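Local coordinates for tRNA (guanine(6)-N2)-methyltransferase (PDB 3TMA), which methylates the N2 of guanosine-6 in tRNA(Phe), using S-adenosyl-L-methionine as methyl donor, and joins an N-terminal THUMP domain to a Rossmann-fold catalytic domain, at residues T25-L30 against L72-V77; E36-L41 against L68-A73; A40-E45 against I58-V63; A199-G204 against S223-T228; I217-A222 against S251-I256. All blocks are in the same frame, centred on the assembly; numbering follows the deposited sequence. Where two conformers were deposited one is given.

Contact 1 of 5, residues T25-L30 against L72-V77; sequences TTHPGL and LAHHLV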
# COMPACT_ATOMS: atom_id res chain seq x y z
N THR A 25 2.84 -7.94 -0.80
CA THR A 25 1.48 -7.59 -1.20
C THR A 25 1.28 -6.08 -1.11
O THR A 25 1.91 -5.40 -0.29
CB THR A 25 0.43 -8.25 -0.29
OG1 THR A 25 0.63 -7.80 1.04
CG2 THR A 25 0.56 -9.76 -0.31
N THR A 26 0.38 -5.57 -1.94
CA THR A 26 0.10 -4.13 -1.98
C THR A 26 -1.40 -4.01 -2.35
O THR A 26 -2.07 -5.03 -2.50
CB THR A 26 1.03 -3.43 -3.02
OG1 THR A 26 0.89 -2.00 -2.96
CG2 THR A 26 0.78 -3.94 -4.49
N HIS A 27 -1.92 -2.80 -2.58
CA HIS A 27 -3.29 -2.71 -3.16
C HIS A 27 -3.31 -3.25 -4.59
O HIS A 27 -2.48 -2.87 -5.40
CB HIS A 27 -3.80 -1.26 -3.14
CG HIS A 27 -3.79 -0.64 -1.78
ND1 HIS A 27 -4.89 -0.62 -0.97
CD2 HIS A 27 -2.80 -0.01 -1.09
CE1 HIS A 27 -4.59 -0.01 0.17
NE2 HIS A 27 -3.33 0.39 0.11
N PRO A 28 -4.30 -4.08 -4.94
CA PRO A 28 -4.45 -4.40 -6.37
C PRO A 28 -4.46 -3.13 -7.22
O PRO A 28 -5.12 -2.14 -6.84
CB PRO A 28 -5.84 -5.09 -6.43
CG PRO A 28 -5.86 -5.88 -5.05
CD PRO A 28 -5.24 -4.83 -4.08
N GLY A 29 -3.72 -3.17 -8.33
CA GLY A 29 -3.54 -1.96 -9.17
C GLY A 29 -2.20 -1.25 -8.99
O GLY A 29 -1.85 -0.36 -9.78
N LEU A 30 -1.49 -1.57 -7.92
CA LEU A 30 -0.18 -0.93 -7.65
C LEU A 30 1.00 -1.91 -7.86
O LEU A 30 2.12 -1.61 -7.45
CB LEU A 30 -0.15 -0.41 -6.20
CG LEU A 30 -1.19 0.63 -5.72
CD1 LEU A 30 -0.89 1.07 -4.25
CD2 LEU A 30 -1.20 1.87 -6.64
N LEU A 72 5.80 0.49 -0.53
CA LEU A 72 4.56 0.14 -1.22
C LEU A 72 4.00 -1.21 -0.78
O LEU A 72 3.07 -1.71 -1.39
CB LEU A 72 4.78 0.13 -2.73
CG LEU A 72 5.03 1.56 -3.27
CD1 LEU A 72 5.84 1.53 -4.57
CD2 LEU A 72 3.68 2.27 -3.44
N ALA A 73 4.55 -1.80 0.28
CA ALA A 73 4.10 -3.14 0.67
C ALA A 73 3.23 -3.12 1.90
O ALA A 73 3.45 -2.33 2.83
CB ALA A 73 5.31 -4.08 0.88
N HIS A 74 2.26 -4.03 1.94
CA HIS A 74 1.49 -4.25 3.17
C HIS A 74 2.12 -5.37 3.98
O HIS A 74 2.66 -5.11 5.08
CB HIS A 74 0.04 -4.56 2.85
CG HIS A 74 -0.71 -3.40 2.29
ND1 HIS A 74 -0.79 -2.19 2.94
CD2 HIS A 74 -1.44 -3.27 1.16
CE1 HIS A 74 -1.55 -1.37 2.24
NE2 HIS A 74 -1.91 -1.99 1.12
N HIS A 75 2.17 -6.58 3.43
CA HIS A 75 2.76 -7.77 4.09
C HIS A 75 3.87 -8.39 3.24
O HIS A 75 3.89 -8.22 2.01
CB HIS A 75 1.67 -8.85 4.40
CG HIS A 75 0.95 -8.62 5.70
ND1 HIS A 75 1.62 -8.39 6.90
CD2 HIS A 75 -0.37 -8.53 5.99
CE1 HIS A 75 0.74 -8.21 7.87
NE2 HIS A 75 -0.47 -8.30 7.35
N LEU A 76 4.82 -9.04 3.91
CA LEU A 76 5.86 -9.81 3.25
C LEU A 76 5.78 -11.28 3.75
O LEU A 76 5.70 -11.53 4.96
CB LEU A 76 7.23 -9.26 3.65
CG LEU A 76 7.49 -7.76 3.34
CD1 LEU A 76 8.89 -7.41 3.81
CD2 LEU A 76 7.36 -7.53 1.82
N VAL A 77 5.89 -12.21 2.81
CA VAL A 77 5.97 -13.68 3.10
C VAL A 77 7.22 -14.25 2.43
O VAL A 77 7.45 -14.00 1.27
CB VAL A 77 4.71 -14.39 2.51
CG1 VAL A 77 4.68 -15.87 2.85
CG2 VAL A 77 3.45 -13.73 3.13
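Thr-25 meets His-74 and His-75 through three hydrogen bonds, and Thr-26 adds a fourth to Leu-72. Thr-25 N donates to His-75 O over 3.0 Å, and Thr-25 O receives His-74 N over a short 2.6 Å, with the donor tilted 24° from the carbonyl plane. The hydroxyl of Thr-25 sits between its own backbone N and carbonyl carbon (chi1 61°), which brings OG1 within 3.1 Å of His-75 N as acceptor. At Thr-26 the hydroxyl swings anti to the backbone N (chi1 -173°), and OG1 donates to Leu-72 O at 2.7 Å, approaching almost in line with the carbonyl. Farther along, His-27 and His-74 form an offset edge-to-face pair, centroids 4.4 Å apart, the His-74 ring turning its edge toward the His-27 face. His-74 was modelled in two conformers, and this pair belongs to one of them.

The next shell fixes the imidazoles: Thr-188 OG1 bonds His-27 NE2, Ser-175 OG bonds His-74 ND1 and Thr-170 OG1 bonds His-75 ND1. All three partners lie in the stretch between strand 162-168 and helix 189-198, which leads from the THUMP side to the catalytic domain. Thr-26 and His-27 also rest on Val-190 of that helix. The loop leaving strand 21-25 is thus sewn to the approach of its antiparallel neighbour 76-84. The four bonds pair backbone N and O atoms and two hydroxyls across the contact, while the histidine nitrogens are served from outside, which makes this polar join specific in its geometry.

Contact 2 of 5, residues E36-L41 against L68-A73; sequences EELSAL and LGLRLA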
# COMPACT_ATOMS: atom_id res chain seq x y z
N GLU A 36 8.82 -1.98 -9.21
CA GLU A 36 9.94 -1.02 -9.31
C GLU A 36 10.71 -0.86 -8.00
O GLU A 36 11.96 -0.78 -8.01
CB GLU A 36 9.48 0.34 -9.83
CG GLU A 36 8.91 0.24 -11.23
CD GLU A 36 8.12 1.47 -11.70
OE1 GLU A 36 8.19 2.55 -11.06
OE2 GLU A 36 7.42 1.34 -12.73
N GLU A 37 9.98 -0.69 -6.89
CA GLU A 37 10.64 -0.64 -5.55
C GLU A 37 11.46 -1.89 -5.24
O GLU A 37 12.61 -1.80 -4.81
CB GLU A 37 9.62 -0.39 -4.42
CG GLU A 37 10.29 0.30 -3.25
CD GLU A 37 9.37 0.57 -2.06
OE1 GLU A 37 8.23 0.03 -2.03
OE2 GLU A 37 9.82 1.30 -1.14
N LEU A 38 10.87 -3.06 -5.44
CA LEU A 38 11.58 -4.31 -5.20
C LEU A 38 12.82 -4.48 -6.08
O LEU A 38 13.88 -4.96 -5.63
CB LEU A 38 10.66 -5.53 -5.37
CG LEU A 38 9.74 -5.87 -4.20
CD1 LEU A 38 8.57 -6.79 -4.67
CD2 LEU A 38 10.55 -6.57 -3.07
N SER A 39 12.69 -4.07 -7.34
CA SER A 39 13.75 -4.26 -8.32
C SER A 39 14.94 -3.37 -7.99
O SER A 39 16.07 -3.73 -8.24
CB SER A 39 13.23 -3.92 -9.73
OG SER A 39 14.17 -4.29 -10.72
N ALA A 40 14.67 -2.19 -7.43
CA ALA A 40 15.77 -1.33 -7.00
C ALA A 40 16.45 -1.88 -5.74
O ALA A 40 17.66 -1.72 -5.54
CB ALA A 40 15.28 0.10 -6.79
N LEU A 41 15.68 -2.58 -4.91
CA LEU A 41 16.23 -3.22 -3.72
C LEU A 41 17.00 -4.50 -4.09
O LEU A 41 18.14 -4.72 -3.62
CB LEU A 41 15.07 -3.50 -2.75
CG LEU A 41 15.44 -3.73 -1.31
CD1 LEU A 41 16.19 -2.49 -0.83
CD2 LEU A 41 14.19 -4.01 -0.50
N LEU A 68 12.05 -4.83 4.94
CA LEU A 68 11.08 -4.10 5.76
C LEU A 68 11.06 -2.58 5.50
O LEU A 68 10.26 -1.86 6.09
CB LEU A 68 11.33 -4.35 7.24
CG LEU A 68 11.28 -5.82 7.68
CD1 LEU A 68 11.85 -5.98 9.12
CD2 LEU A 68 9.88 -6.39 7.60
N GLY A 69 11.92 -2.10 4.61
CA GLY A 69 11.99 -0.68 4.27
C GLY A 69 11.08 -0.32 3.09
O GLY A 69 11.05 0.85 2.63
N LEU A 70 10.37 -1.32 2.58
CA LEU A 70 9.50 -1.12 1.40
C LEU A 70 8.36 -0.19 1.76
O LEU A 70 7.73 -0.36 2.80
CB LEU A 70 8.94 -2.46 0.90
CG LEU A 70 9.98 -3.35 0.24
CD1 LEU A 70 9.47 -4.80 0.07
CD2 LEU A 70 10.45 -2.74 -1.08
N ARG A 71 8.12 0.81 0.93
CA ARG A 71 7.04 1.75 1.17
C ARG A 71 5.76 1.44 0.39
O ARG A 71 4.74 2.08 0.63
CB ARG A 71 7.52 3.17 0.85
CG ARG A 71 8.70 3.58 1.73
CD ARG A 71 8.16 4.38 2.84
NE ARG A 71 9.07 5.46 3.14
CZ ARG A 71 8.81 6.46 3.96
NH1 ARG A 71 7.61 6.60 4.49
NH2 ARG A 71 9.77 7.35 4.20
N LEU A 72 5.80 0.49 -0.53
CA LEU A 72 4.56 0.14 -1.22
C LEU A 72 4.00 -1.21 -0.78
O LEU A 72 3.07 -1.71 -1.39
CB LEU A 72 4.78 0.13 -2.73
CG LEU A 72 5.03 1.56 -3.27
CD1 LEU A 72 5.84 1.53 -4.57
CD2 LEU A 72 3.68 2.27 -3.44
N ALA A 73 4.55 -1.80 0.28
CA ALA A 73 4.10 -3.14 0.67
C ALA A 73 3.23 -3.12 1.90
O ALA A 73 3.45 -2.33 2.83
CB ALA A 73 5.31 -4.08 0.88
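This is a carboxylate-to-backbone contact, in which Glu-37 on helix 31-41 grips the loop at Arg-71 and Leu-72 just ahead of strand 76-84. Both oxygens work through their syn lone pairs: OE2 of Glu-37 takes Arg-71 N at 2.7 Å in a nearly straight bond (171°), and OE1 of Glu-37 takes Leu-72 N at 2.9 Å on a more bent path (143°). The reach comes from an extended chain, with Glu-37 CG anti to the backbone N (chi1 -153°); the paired bonds to two consecutive amides then fix the rotation of the carboxylate. The stem of the glutamate is packed as well, since Leu-70 CD2 lies 3.7 Å from Glu-37 CG.

In this ferredoxin-like N-terminal part, helix 31-41 packs on the sheet, and Leu-70 turns the end of its side chain from the loop onto the helix. Its two methyls divide the work: CD1 of Leu-70 meets CD2 of Leu-38 at 3.8 Å, the side chains crossing at about a right angle, and CD2 of Leu-70 meets CD2 of Leu-41 at 4.0 Å. Leu-38 leans in turn on Val-56 and Ile-58 of strand 55-59, while Leu-70 touches Leu-76. The side chain of Arg-71 bends away from the helix toward the catalytic domain, where its NH1 forms a salt bridge with Glu-220 and its NH2 approaches Ser-223 OG in a less certain bond.

Contact 3 of 5, residues A40-E45 against I58-V63; sequences ALYPGE and IPRAWV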
# COMPACT_ATOMS: atom_id res chain seq x y z
N ALA A 40 14.67 -2.19 -7.43
CA ALA A 40 15.77 -1.33 -7.00
C ALA A 40 16.45 -1.88 -5.74
O ALA A 40 17.66 -1.72 -5.54
CB ALA A 40 15.28 0.10 -6.79
N LEU A 41 15.68 -2.58 -4.91
CA LEU A 41 16.23 -3.22 -3.72
C LEU A 41 17.00 -4.50 -4.09
O LEU A 41 18.14 -4.72 -3.62
CB LEU A 41 15.07 -3.50 -2.75
CG LEU A 41 15.44 -3.73 -1.31
CD1 LEU A 41 16.19 -2.49 -0.83
CD2 LEU A 41 14.19 -4.01 -0.50
N TYR A 42 16.42 -5.31 -4.98
CA TYR A 42 17.00 -6.59 -5.37
C TYR A 42 17.11 -6.69 -6.87
O TYR A 42 16.26 -7.31 -7.50
CB TYR A 42 16.09 -7.74 -4.92
CG TYR A 42 15.83 -7.81 -3.45
CD1 TYR A 42 16.86 -8.01 -2.54
CD2 TYR A 42 14.54 -7.72 -2.95
CE1 TYR A 42 16.62 -8.12 -1.18
CE2 TYR A 42 14.29 -7.79 -1.60
CZ TYR A 42 15.33 -8.00 -0.72
OH TYR A 42 15.08 -8.09 0.64
N PRO A 43 18.20 -6.16 -7.46
CA PRO A 43 18.37 -6.32 -8.91
C PRO A 43 18.49 -7.78 -9.31
O PRO A 43 18.98 -8.60 -8.54
CB PRO A 43 19.69 -5.60 -9.20
CG PRO A 43 19.86 -4.62 -8.06
CD PRO A 43 19.28 -5.36 -6.86
N GLY A 44 18.12 -8.09 -10.53
CA GLY A 44 18.22 -9.47 -11.00
C GLY A 44 16.94 -9.84 -11.70
O GLY A 44 16.00 -9.05 -11.72
N GLU A 45 16.88 -11.04 -12.27
CA GLU A 45 15.77 -11.39 -13.14
C GLU A 45 14.85 -12.44 -12.50
O GLU A 45 15.12 -12.93 -11.41
CB GLU A 45 16.27 -11.78 -14.56
CG GLU A 45 16.88 -13.21 -14.72
CD GLU A 45 18.33 -13.34 -14.26
OE1 GLU A 45 18.91 -12.33 -13.81
OE2 GLU A 45 18.88 -14.46 -14.34
N ILE A 58 9.74 -12.16 -5.95
CA ILE A 58 11.14 -12.09 -6.41
C ILE A 58 11.80 -13.40 -5.90
O ILE A 58 11.69 -13.69 -4.69
CB ILE A 58 11.90 -10.91 -5.65
CG1 ILE A 58 11.14 -9.59 -5.83
CG2 ILE A 58 13.34 -10.72 -6.13
CD1 ILE A 58 10.97 -9.22 -7.24
N PRO A 59 12.49 -14.16 -6.77
CA PRO A 59 13.29 -15.29 -6.26
C PRO A 59 14.47 -14.79 -5.42
O PRO A 59 15.19 -13.87 -5.82
CB PRO A 59 13.79 -15.99 -7.52
CG PRO A 59 13.72 -14.96 -8.63
CD PRO A 59 12.81 -13.83 -8.18
N ARG A 60 14.65 -15.37 -4.25
CA ARG A 60 15.66 -14.86 -3.33
C ARG A 60 16.33 -16.04 -2.61
O ARG A 60 15.62 -16.90 -2.06
CB ARG A 60 15.01 -13.95 -2.25
CG ARG A 60 14.69 -12.52 -2.69
CD ARG A 60 15.91 -11.80 -3.36
NE ARG A 60 16.97 -11.76 -2.38
CZ ARG A 60 18.23 -11.37 -2.60
NH1 ARG A 60 18.62 -10.94 -3.80
NH2 ARG A 60 19.11 -11.40 -1.59
N ALA A 61 17.66 -16.02 -2.51
CA ALA A 61 18.38 -17.00 -1.67
C ALA A 61 18.36 -16.57 -0.17
O ALA A 61 18.67 -17.37 0.72
CB ALA A 61 19.82 -17.13 -2.18
N TRP A 62 18.09 -15.30 0.08
CA TRP A 62 18.07 -14.74 1.43
C TRP A 62 17.27 -13.43 1.47
O TRP A 62 17.28 -12.66 0.49
CB TRP A 62 19.50 -14.43 1.88
CG TRP A 62 19.60 -14.16 3.36
CD1 TRP A 62 19.69 -12.94 3.98
CD2 TRP A 62 19.61 -15.15 4.40
NE1 TRP A 62 19.79 -13.12 5.35
CE2 TRP A 62 19.72 -14.46 5.63
CE3 TRP A 62 19.54 -16.54 4.40
CZ2 TRP A 62 19.79 -15.12 6.86
CZ3 TRP A 62 19.62 -17.22 5.65
CH2 TRP A 62 19.74 -16.50 6.85
N VAL A 63 16.54 -13.21 2.57
CA VAL A 63 15.80 -11.96 2.78
C VAL A 63 16.18 -11.42 4.17
O VAL A 63 16.01 -12.11 5.17
CB VAL A 63 14.23 -12.16 2.70
CG1 VAL A 63 13.50 -10.81 2.97
CG2 VAL A 63 13.78 -12.74 1.31
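The backbones stay well apart, Tyr-42 and Ile-58 being the nearest pair with CA atoms 8.1 Å from each other, and mainly side chains bridge from Tyr-42, where helix 31-41 ends, to the end of strand 55-59. Arg-60 lies over one face of the Tyr-42 ring. Its CD makes a CH-pi contact 4.1 Å from the ring centroid, and its CZ comes within 3.6 Å of Tyr-42 CD1, with the guanidinium and ring planes only 23° apart. Leu-41 CG sits over the centre of the opposite face, which leaves the ring sandwiched between an aliphatic branch and an arginine. The arginine chain bends at chi2 (-51°) and chi3 (-60°), curling the guanidinium back so that NE and NH2 of Arg-60 both donate side-on to Trp-62 O, each at 3.0 Å. That double grip lies in the guanidinium plane and holds the group flat over the tyrosine.

In the ferredoxin-like part of the protein, the ring thus ties the end of the helix to the outgoing strand of the 48-50/55-59 hairpin. Ile-58 CG2 touches Tyr-42 CB at 4.2 Å, and at the far end Val-63 CG1 lies 3.9 Å from Tyr-42 OH. The hydroxyl itself is bonded to Glu-66 OE2, while the side chains of Tyr-42 and Val-63 both touch Leu-22 on strand 21-25. The carbonyl oxygen of Glu-45 approaches Pro-59, with O 3.7 Å from CG.

Contact 4 of 5, residues A199-G204 against S223-T228; sequences ADARPG and STLGPT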
# COMPACT_ATOMS: atom_id res chain seq x y z
N ALA A 199 2.78 10.82 -9.55
CA ALA A 199 2.97 12.25 -9.87
C ALA A 199 4.43 12.60 -10.19
O ALA A 199 4.74 13.74 -10.56
CB ALA A 199 2.48 13.13 -8.72
N ASP A 200 5.30 11.61 -10.07
CA ASP A 200 6.73 11.78 -10.33
C ASP A 200 7.27 12.93 -9.47
O ASP A 200 7.90 13.83 -9.98
CB ASP A 200 6.95 12.07 -11.82
CG ASP A 200 8.44 12.03 -12.22
OD1 ASP A 200 8.85 12.85 -13.07
OD2 ASP A 200 9.19 11.20 -11.66
N ALA A 201 6.95 12.94 -8.18
CA ALA A 201 7.53 13.91 -7.24
C ALA A 201 8.98 13.49 -6.87
O ALA A 201 9.20 12.32 -6.58
CB ALA A 201 6.72 13.97 -5.99
N ARG A 202 9.91 14.44 -6.84
CA ARG A 202 11.32 14.16 -6.55
C ARG A 202 11.83 15.18 -5.54
O ARG A 202 11.31 16.29 -5.46
CB ARG A 202 12.14 14.28 -7.84
CG ARG A 202 11.87 13.10 -8.78
CD ARG A 202 12.85 13.14 -9.93
NE ARG A 202 12.65 14.31 -10.77
CZ ARG A 202 11.73 14.39 -11.73
NH1 ARG A 202 10.91 13.37 -11.93
NH2 ARG A 202 11.62 15.48 -12.47
N PRO A 203 12.87 14.80 -4.76
CA PRO A 203 13.44 15.70 -3.75
C PRO A 203 13.76 17.09 -4.30
O PRO A 203 14.39 17.21 -5.36
CB PRO A 203 14.74 14.97 -3.34
CG PRO A 203 14.36 13.51 -3.49
CD PRO A 203 13.56 13.49 -4.77
N GLY A 204 13.34 18.14 -3.59
CA GLY A 204 13.56 19.50 -4.06
C GLY A 204 12.27 20.13 -4.61
O GLY A 204 12.19 21.33 -4.69
N SER A 223 8.48 12.45 4.58
CA SER A 223 9.35 11.36 4.99
C SER A 223 10.13 10.83 3.78
O SER A 223 11.29 10.46 3.91
CB SER A 223 8.51 10.24 5.62
OG SER A 223 9.23 9.03 5.71
N THR A 224 9.51 10.84 2.60
CA THR A 224 10.14 10.32 1.38
C THR A 224 11.08 11.34 0.70
O THR A 224 12.16 10.97 0.24
CB THR A 224 9.06 9.95 0.32
OG1 THR A 224 8.19 8.96 0.89
CG2 THR A 224 9.74 9.38 -0.96
N LEU A 225 10.65 12.59 0.60
CA LEU A 225 11.39 13.61 -0.17
C LEU A 225 12.48 14.32 0.66
O LEU A 225 13.46 14.87 0.09
CB LEU A 225 10.39 14.65 -0.71
CG LEU A 225 9.33 14.10 -1.65
CD1 LEU A 225 8.28 15.20 -2.03
CD2 LEU A 225 10.06 13.55 -2.91
N GLY A 226 12.30 14.31 1.98
CA GLY A 226 13.26 14.97 2.91
C GLY A 226 13.13 16.49 2.89
O GLY A 226 12.32 17.03 2.14
N PRO A 227 13.95 17.21 3.71
CA PRO A 227 13.66 18.61 4.02
C PRO A 227 13.92 19.61 2.87
O PRO A 227 13.55 20.77 3.00
CB PRO A 227 14.59 18.94 5.21
CG PRO A 227 15.63 17.85 5.25
CD PRO A 227 14.95 16.62 4.62
N THR A 228 14.57 19.19 1.77
CA THR A 228 14.74 20.11 0.64
C THR A 228 13.42 20.31 -0.15
O THR A 228 13.32 21.21 -0.98
CB THR A 228 15.94 19.74 -0.33
OG1 THR A 228 15.58 18.59 -1.11
CG2 THR A 228 17.27 19.46 0.43
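The flat peptide group joining Arg-202 to Pro-203 takes a methyl of Leu-225 over one face: CD2 of Leu-225 stands 3.6 Å from both Arg-202 C and Pro-203 N. At the edge of the Arg-202 guanidinium lies the carboxylate of Asp-200, within the same segment; a salt bridge is modelled there, but its geometry is too tight to be trusted in detail. The Pro-203 ring crosses the Leu-225 side chain at about a right angle, with Pro-203 CD 4.0 Å from Leu-225 CD2 and Pro-203 CB 3.7 Å from Leu-225 O. Leu-225 reaches across because its CG is anti to the carbonyl carbon (chi1 -61°), which carries the branch toward the loop, where CD1 also comes within 4.4 Å of Ala-201 CB.

The far end is looser. Gly-204 CA approaches Thr-228 O at 3.5 Å as a CA-H...O contact (148° at the hydrogen). The Thr-228 hydroxyl is near Gly-204 N as well, but at too poor an angle for a hydrogen bond; that amide donates instead to Ser-229 OG. Gly-204 takes a positive phi (105°), which suits glycine.

Helix 189-198 ends in a Schellman motif at Asp-200, and helix 216-225 stops just after Leu-225, so the contact lays the exit of the first helix beside the exit of the second. Ala-201 also touches Leu-196 of helix 189-198 and Arg-275 of strand 275-278, placing this surface packing beside that inner strand of the Rossmann-fold sheet and on the way into strand 207-209.

Contact 5 of 5, residues I217-A222 against S251-I256; sequences IALEAA and SGLSWI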
# COMPACT_ATOMS: atom_id res chain seq x y z
N ILE A 217 -0.94 11.95 3.74
CA ILE A 217 -0.24 12.24 2.49
C ILE A 217 0.96 13.19 2.69
O ILE A 217 2.06 12.93 2.17
CB ILE A 217 -1.18 12.82 1.43
CG1 ILE A 217 -2.11 11.72 0.91
CG2 ILE A 217 -0.40 13.35 0.25
CD1 ILE A 217 -3.35 12.30 0.15
N ALA A 218 0.77 14.24 3.50
CA ALA A 218 1.87 15.17 3.82
C ALA A 218 3.05 14.47 4.51
O ALA A 218 4.21 14.77 4.21
CB ALA A 218 1.37 16.38 4.69
N LEU A 219 2.75 13.58 5.46
CA LEU A 219 3.80 12.92 6.22
C LEU A 219 4.54 11.97 5.29
O LEU A 219 5.76 11.86 5.39
CB LEU A 219 3.19 12.13 7.42
CG LEU A 219 2.42 12.99 8.45
CD1 LEU A 219 1.54 12.12 9.38
CD2 LEU A 219 3.40 13.81 9.28
N GLU A 220 3.79 11.19 4.47
CA GLU A 220 4.44 10.30 3.51
C GLU A 220 5.38 11.05 2.55
O GLU A 220 6.55 10.62 2.29
CB GLU A 220 3.42 9.46 2.73
CG GLU A 220 4.07 8.38 1.81
CD GLU A 220 4.74 7.19 2.58
OE1 GLU A 220 4.56 7.05 3.81
OE2 GLU A 220 5.47 6.41 1.95
N ALA A 221 4.89 12.18 2.04
CA ALA A 221 5.69 13.02 1.16
C ALA A 221 6.96 13.54 1.88
O ALA A 221 8.07 13.50 1.33
CB ALA A 221 4.83 14.21 0.68
N ALA A 222 6.79 14.12 3.07
CA ALA A 222 7.94 14.69 3.82
C ALA A 222 8.96 13.62 4.15
O ALA A 222 10.17 13.81 3.94
CB ALA A 222 7.48 15.40 5.11
N SER A 251 7.52 11.98 14.32
CA SER A 251 8.45 11.35 13.37
C SER A 251 9.56 12.27 12.84
O SER A 251 10.24 11.88 11.91
CB SER A 251 7.69 10.80 12.15
OG SER A 251 6.88 9.68 12.49
N GLY A 252 9.73 13.46 13.41
CA GLY A 252 10.81 14.38 13.00
C GLY A 252 10.55 15.11 11.67
O GLY A 252 11.49 15.51 10.97
N LEU A 253 9.29 15.33 11.35
CA LEU A 253 8.91 15.87 10.04
C LEU A 253 8.27 17.25 10.22
O LEU A 253 7.28 17.56 9.58
CB LEU A 253 7.93 14.91 9.31
CG LEU A 253 8.45 13.48 9.09
CD1 LEU A 253 7.38 12.46 8.63
CD2 LEU A 253 9.65 13.47 8.13
N SER A 254 8.85 18.06 11.06
CA SER A 254 8.24 19.30 11.43
C SER A 254 8.30 20.44 10.46
O SER A 254 7.75 21.44 10.77
CB SER A 254 8.79 19.78 12.75
OG SER A 254 8.59 18.87 13.78
N TRP A 255 8.98 20.32 9.32
CA TRP A 255 8.97 21.40 8.38
C TRP A 255 7.67 21.47 7.57
O TRP A 255 7.53 22.36 6.84
CB TRP A 255 10.16 21.29 7.46
CG TRP A 255 10.19 20.07 6.64
CD1 TRP A 255 9.66 19.89 5.42
CD2 TRP A 255 10.81 18.85 6.99
NE1 TRP A 255 9.92 18.65 4.97
CE2 TRP A 255 10.61 17.97 5.93
CE3 TRP A 255 11.51 18.41 8.10
CZ2 TRP A 255 11.10 16.70 5.93
CZ3 TRP A 255 11.99 17.15 8.10
CH2 TRP A 255 11.79 16.31 7.04
N ILE A 256 6.75 20.53 7.70
CA ILE A 256 5.49 20.61 6.93
C ILE A 256 4.70 21.85 7.39
O ILE A 256 4.55 22.06 8.59
CB ILE A 256 4.62 19.38 7.16
CG1 ILE A 256 5.34 18.12 6.61
CG2 ILE A 256 3.25 19.56 6.48
CD1 ILE A 256 4.78 16.80 7.25
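Ala-222 presents its CB to Ile-256, Trp-255 and Leu-253 at once. Ile-256 points at the helix: its CD1 lies 3.7 Å from Ala-222 CB and 3.9 Å from Leu-219 CD2, while its other branch, CG2, meets Ala-218 CB at 4.1 Å. With CG1 of Ile-256 anti to the carbonyl carbon (chi1 -65°), CD1 is carried into the groove between Ala-218, Leu-219 and Ala-222. Leu-219 and Ile-256 cross at about a right angle, touching through their terminal methyls. Leu-253 enters beside them, its CD1 3.7 Å from Leu-219 O and its CD2 directed to the Ala-222 end.

The small side chains of Ala-218 and Ala-222, one helical turn apart, let the loop come close to helix 216-225. In the Rossmann-fold methyltransferase this is the helix that follows strand 207-209 and the Ser-214 to Thr-216 segment, which probably binds S-adenosyl-L-methionine; Gly-215 of that segment lies near Leu-219. The loop leads from helix 238-250 to the edge strand 257-260. A Schellman motif at Gly-252 closes that preceding helix, and a type I turn from Leu-253 to Ile-256 brings the hydrophobic side chains round.

Trp-255 turns its indole edge to the helix: CZ2 lies 3.6 Å from Ala-222 O, which sits near the ring plane, and 3.9 Å from Ala-222 CB. The backbone of Leu-253 covers part of one indole face. Ala-218 and Ile-256 both touch Val-231 of strand 231-235.

Contacts 1, 2 and 3 belong to the N-terminal part and contacts 4 and 5 to the methyltransferase domain. Contact 5 is buried and packed mainly by apolar side chains, contact 4 lies at the surface, and the other three are partly buried. Contacts 1 and 2 share Leu-72 and Ala-73 and rely on polar bonds to the backbone, whereas contact 3, on the same helix 31-41 as contact 2, rests on an aromatic ring. Contacts 4 and 5 hold two successive portions of helix 216-225 and meet where Trp-255 packs against Gly-226 and Pro-227. Arg-71 of contact 2 reaches both contact 4 and contact 5, and in doing so joins the two domains.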